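Local atomic coordinates of hypothetical protein PAE2307 (Pyrobaculum aerophilum, PDB entry 1WVQ), a protein that probably acts as an adenosine-specific kinase, an ancient conserved domain that carries a stably phosphorylated histidine. Residues A[150-153]-A[154-157]; A[156-159]-A[160-164]. All blocks are in the same frame, centred on the assembly; numbering follows the deposited sequence.

Contact 1: residues A[150-153]-A[154-157]; sequences KDRE and ERKK
R152 lies across R155 one helical turn on, its CG sitting 3.5 Å above one face of the R155 guanidinium, toward the rim and nearest NH2. The two guanidinium planes stand 84° apart, so the cations do not stack flat; a methylene meets a flat cation instead, while the charged ends share an anion: R152 NE and R155 NH2 both form salt bridges to E64 of the second subunit. Extended from CG to NE, R152 then reaches past K156, whose CD packs over one face of the guanidinium, 3.7 Å from R152 NH1. A bend at chi3 (54°) in K156 brings NZ round to a water that also accepts from R152 NH2. R152 NH1 and R155 NH2 gain further salt bridges, to E149 and E147 respectively. A second water joins the acidic pair by donating to D151 OD1 and to E154 OE1, at 2.8 Å from the former; it probably eases the approach of two like charges. D151 OD2 meanwhile accepts from the backbone N of T148, the residue just ahead of helix 149-162. The helix follows the short strand 145-146 and packs on strand 60-65 of the second subunit, at L60 and H63, with L167 of the third subunit against R152 and K156.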
loop_
_atom_site.group_PDB
_atom_site.type_symbol
_atom_site.label_atom_id
_atom_site.label_comp_id
_atom_site.label_asym_id
_atom_site.label_seq_id
_atom_site.Cartn_x
_atom_site.Cartn_y
_atom_site.Cartn_z
ATOM N N LYS A 150 28.887 12.454 -16.618
ATOM C CA LYS A 150 29.644 12.974 -15.487
ATOM C C LYS A 150 28.669 13.565 -14.470
ATOM O O LYS A 150 28.880 13.455 -13.258
ATOM C CB LYS A 150 30.642 14.036 -15.959
ATOM C CG LYS A 150 31.872 13.457 -16.643
ATOM C CD LYS A 150 32.682 12.611 -15.670
ATOM C CE LYS A 150 33.976 12.123 -16.299
ATOM N NZ LYS A 150 34.797 13.251 -16.815
ATOM N N ASP A 151 27.603 14.195 -14.967
ATOM C CA ASP A 151 26.581 14.770 -14.093
ATOM C C ASP A 151 25.922 13.626 -13.339
ATOM O O ASP A 151 25.610 13.742 -12.158
ATOM C CB ASP A 151 25.496 15.486 -14.897
ATOM C CG ASP A 151 25.969 16.792 -15.486
ATOM O OD1 ASP A 151 26.771 17.480 -14.823
ATOM O OD2 ASP A 151 25.522 17.138 -16.598
ATOM N N ARG A 152 25.699 12.521 -14.041
ATOM C CA ARG A 152 25.077 11.359 -13.425
ATOM C C ARG A 152 25.971 10.834 -12.308
ATOM O O ARG A 152 25.505 10.557 -11.206
ATOM C CB ARG A 152 24.841 10.267 -14.471
ATOM C CG ARG A 152 24.299 8.962 -13.899
ATOM C CD ARG A 152 23.838 8.039 -15.008
ATOM N NE ARG A 152 23.381 6.745 -14.505
ATOM C CZ ARG A 152 24.188 5.753 -14.137
ATOM N NH1 ARG A 152 25.505 5.898 -14.213
ATOM N NH2 ARG A 152 23.674 4.609 -13.699
ATOM N N GLU A 153 27.262 10.712 -12.595
ATOM C CA GLU A 153 28.209 10.228 -11.598
ATOM C C GLU A 153 28.165 11.132 -10.377
ATOM O O GLU A 153 28.250 10.672 -9.241
ATOM C CB GLU A 153 29.626 10.198 -12.181
ATOM C CG GLU A 153 29.754 9.287 -13.390
ATOM C CD GLU A 153 31.157 9.244 -13.987
ATOM O OE1 GLU A 153 31.976 10.144 -13.687
ATOM O OE2 GLU A 153 31.433 8.307 -14.771
ATOM N N GLU A 154 27.998 12.426 -10.611
ATOM C CA GLU A 154 27.955 13.366 -9.513
ATOM C C GLU A 154 26.699 13.260 -8.652
ATOM O O GLU A 154 26.794 13.333 -7.432
ATOM C CB GLU A 154 28.152 14.778 -10.046
ATOM C CG GLU A 154 29.559 14.968 -10.608
ATOM C CD GLU A 154 29.718 16.259 -11.367
ATOM O OE1 GLU A 154 29.294 17.303 -10.837
ATOM O OE2 GLU A 154 30.274 16.231 -12.493
ATOM N N ARG A 155 25.530 13.080 -9.262
ATOM C CA ARG A 155 24.322 12.953 -8.456
ATOM C C ARG A 155 24.315 11.604 -7.743
ATOM O O ARG A 155 23.705 11.463 -6.685
ATOM C CB ARG A 155 23.048 13.125 -9.300
ATOM C CG ARG A 155 22.836 12.129 -10.425
ATOM C CD ARG A 155 21.435 12.319 -11.014
ATOM N NE ARG A 155 21.233 11.602 -12.268
ATOM C CZ ARG A 155 21.068 10.287 -12.382
ATOM N NH1 ARG A 155 21.073 9.508 -11.307
ATOM N NH2 ARG A 155 20.908 9.749 -13.581
ATOM N N LYS A 156 24.998 10.614 -8.309
ATOM C CA LYS A 156 25.070 9.310 -7.660
ATOM C C LYS A 156 25.921 9.462 -6.405
ATOM O O LYS A 156 25.601 8.909 -5.356
ATOM C CB LYS A 156 25.687 8.263 -8.592
ATOM C CG LYS A 156 24.714 7.709 -9.626
ATOM C CD LYS A 156 25.419 6.805 -10.637
ATOM C CE LYS A 156 26.198 5.690 -9.966
ATOM N NZ LYS A 156 27.068 5.017 -10.971
ATOM N N LYS A 157 26.992 10.244 -6.518
ATOM C CA LYS A 157 27.894 10.489 -5.397
ATOM C C LYS A 157 27.178 11.260 -4.295
ATOM O O LYS A 157 27.382 10.995 -3.113
ATOM C CB LYS A 157 29.115 11.280 -5.875
ATOM C CG LYS A 157 30.207 11.433 -4.835
ATOM C CD LYS A 157 31.379 12.210 -5.413
ATOM C CE LYS A 157 32.631 12.047 -4.571
ATOM N NZ LYS A 157 33.725 12.913 -5.080
HETATM O O HOH W 1 26.715 17.888 -12.048
HETATM O O HOH W 2 25.520 2.866 -12.064
#

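Contact 2: residues A[156-159]-A[160-164]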
loop_
_atom_site.group_PDB
_atom_site.type_symbol
_atom_site.label_atom_id
_atom_site.label_comp_id
_atom_site.label_asym_id
_atom_site.label_seq_id
_atom_site.Cartn_x
_atom_site.Cartn_y
_atom_site.Cartn_z
ATOM N N LYS A 156 24.998 10.614 -8.309
ATOM C CA LYS A 156 25.070 9.310 -7.660
ATOM C C LYS A 156 25.921 9.462 -6.405
ATOM O O LYS A 156 25.601 8.909 -5.356
ATOM C CB LYS A 156 25.687 8.263 -8.592
ATOM C CG LYS A 156 24.714 7.709 -9.626
ATOM C CD LYS A 156 25.419 6.805 -10.637
ATOM C CE LYS A 156 26.198 5.690 -9.966
ATOM N NZ LYS A 156 27.068 5.017 -10.971
ATOM N N LYS A 157 26.992 10.244 -6.518
ATOM C CA LYS A 157 27.894 10.489 -5.397
ATOM C C LYS A 157 27.178 11.260 -4.295
ATOM O O LYS A 157 27.382 10.995 -3.113
ATOM C CB LYS A 157 29.115 11.280 -5.875
ATOM C CG LYS A 157 30.207 11.433 -4.835
ATOM C CD LYS A 157 31.379 12.210 -5.413
ATOM C CE LYS A 157 32.631 12.047 -4.571
ATOM N NZ LYS A 157 33.725 12.913 -5.080
ATOM N N PHE A 158 26.347 12.223 -4.691
ATOM C CA PHE A 158 25.588 13.019 -3.733
ATOM C C PHE A 158 24.703 12.112 -2.880
ATOM O O PHE A 158 24.668 12.231 -1.659
ATOM C CB PHE A 158 24.712 14.044 -4.470
ATOM C CG PHE A 158 23.726 14.757 -3.583
ATOM C CD1 PHE A 158 24.157 15.710 -2.662
ATOM C CD2 PHE A 158 22.363 14.467 -3.659
ATOM C CE1 PHE A 158 23.249 16.363 -1.827
ATOM C CE2 PHE A 158 21.449 15.110 -2.832
ATOM C CZ PHE A 158 21.891 16.061 -1.914
ATOM N N LEU A 159 23.989 11.200 -3.530
ATOM C CA LEU A 159 23.099 10.301 -2.813
ATOM C C LEU A 159 23.818 9.266 -1.960
ATOM O O LEU A 159 23.288 8.821 -0.942
ATOM C CB LEU A 159 22.165 9.598 -3.796
ATOM C CG LEU A 159 21.118 10.489 -4.470
ATOM C CD1 LEU A 159 20.208 9.612 -5.317
ATOM C CD2 LEU A 159 20.303 11.251 -3.419
ATOM N N ARG A 160 25.028 8.898 -2.360
ATOM C CA ARG A 160 25.798 7.903 -1.624
ATOM C C ARG A 160 26.744 8.463 -0.565
ATOM O O ARG A 160 26.957 7.835 0.478
ATOM C CB ARG A 160 26.568 7.034 -2.621
ATOM C CG ARG A 160 25.632 6.148 -3.420
ATOM C CD ARG A 160 26.231 5.585 -4.697
ATOM N NE ARG A 160 25.236 4.777 -5.398
ATOM C CZ ARG A 160 24.150 5.271 -5.992
ATOM N NH1 ARG A 160 23.915 6.578 -5.986
ATOM N NH2 ARG A 160 23.281 4.455 -6.567
ATOM N N GLU A 161 27.291 9.648 -0.811
ATOM C CA GLU A 161 28.230 10.240 0.129
ATOM C C GLU A 161 27.714 11.369 1.009
ATOM O O GLU A 161 28.210 11.555 2.121
ATOM C CB GLU A 161 29.468 10.706 -0.631
ATOM C CG GLU A 161 30.254 9.556 -1.226
ATOM C CD GLU A 161 31.334 10.027 -2.171
ATOM O OE1 GLU A 161 31.894 11.115 -1.924
ATOM O OE2 GLU A 161 31.622 9.306 -3.150
ATOM N N VAL A 162 26.731 12.125 0.531
ATOM C CA VAL A 162 26.201 13.234 1.316
ATOM C C VAL A 162 24.947 12.870 2.104
ATOM O O VAL A 162 24.955 12.898 3.341
ATOM C CB VAL A 162 25.906 14.452 0.421
ATOM C CG1 VAL A 162 25.392 15.612 1.272
ATOM C CG2 VAL A 162 27.173 14.859 -0.323
ATOM N N VAL A 163 23.867 12.531 1.406
ATOM C CA VAL A 163 22.635 12.165 2.098
ATOM C C VAL A 163 22.620 10.690 2.484
ATOM O O VAL A 163 21.879 10.282 3.376
ATOM C CB VAL A 163 21.383 12.496 1.251
ATOM C CG1 VAL A 163 21.182 14.001 1.207
ATOM C CG2 VAL A 163 21.536 11.949 -0.154
ATOM N N LYS A 164 23.445 9.896 1.810
ATOM C CA LYS A 164 23.553 8.471 2.099
ATOM C C LYS A 164 22.241 7.690 1.952
ATOM O O LYS A 164 21.976 6.757 2.717
ATOM C CB LYS A 164 24.121 8.280 3.514
ATOM C CG LYS A 164 25.524 8.872 3.710
ATOM C CD LYS A 164 25.963 8.807 5.175
ATOM C CE LYS A 164 27.431 9.169 5.332
ATOM N NZ LYS A 164 27.778 10.441 4.659
#
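K156 O is gripped twice by R160, whose backbone N (3.1 Å) and side-chain NH1 (2.9 Å) reach this oxygen from opposite faces of its carbonyl plane. The first is an ordinary alpha-helical bond; the second belongs to the side chain, which folds back along helix 149-162 near its C-terminal end, where the helix opens into a pi-type turn. With CG beside the backbone N (chi1 -69°) and the chain extended to NE, the guanidinium lies alongside the K156 side chain and meets the oxygen edge-on, 10° out of its own plane. Its other nitrogens face carboxylates: NE pairs with the C-terminal OXT of L167, NH2 with E33 of the second subunit and with OXT of L167 of the third. A leucine in place of R160 would probably leave K156 O without its second donor and these carboxylates without their shared cation.

Two residues on, F158 O accepts from both V162 N and V163 N, the latter at 3.2 Å, where the helix widens. V162, four residues after F158, meets CD1 of its ring obliquely through CB; the wider turn is consistent with V163, five residues on, also reaching the ring, with CG2 over one face and CG1 touching CZ. V163 CG2 also packs 3.6 Å from L159 CD2, the two side chains pointing the same way. K164, with positive phi (59°), leaves the helical conformation, and its extended side chain bends at chi4 to place NZ 2.8 Å from E161 O, above that carbonyl plane.

Overall arrangement
Contacts 1 and 2 are successive portions of one element, helix 149-162, with centres 9 Å apart. Contact 1 comes first along the chain and contact 2 begins where it ends, K156 and K157 belonging to both. This helix is the last of the chain and stands well away from its two antiparallel sheets: the contact centres lie 28 and 25 Å from the chain's centre. Both contacts instead touch the second subunit, and the third lies against each through L167, while at contact 2 the fourth also joins, Y36 OH bonding to K164 O. The helix thus illustrates how a terminal segment, far from the sheets of its own chain, can be built into a six-chain assembly.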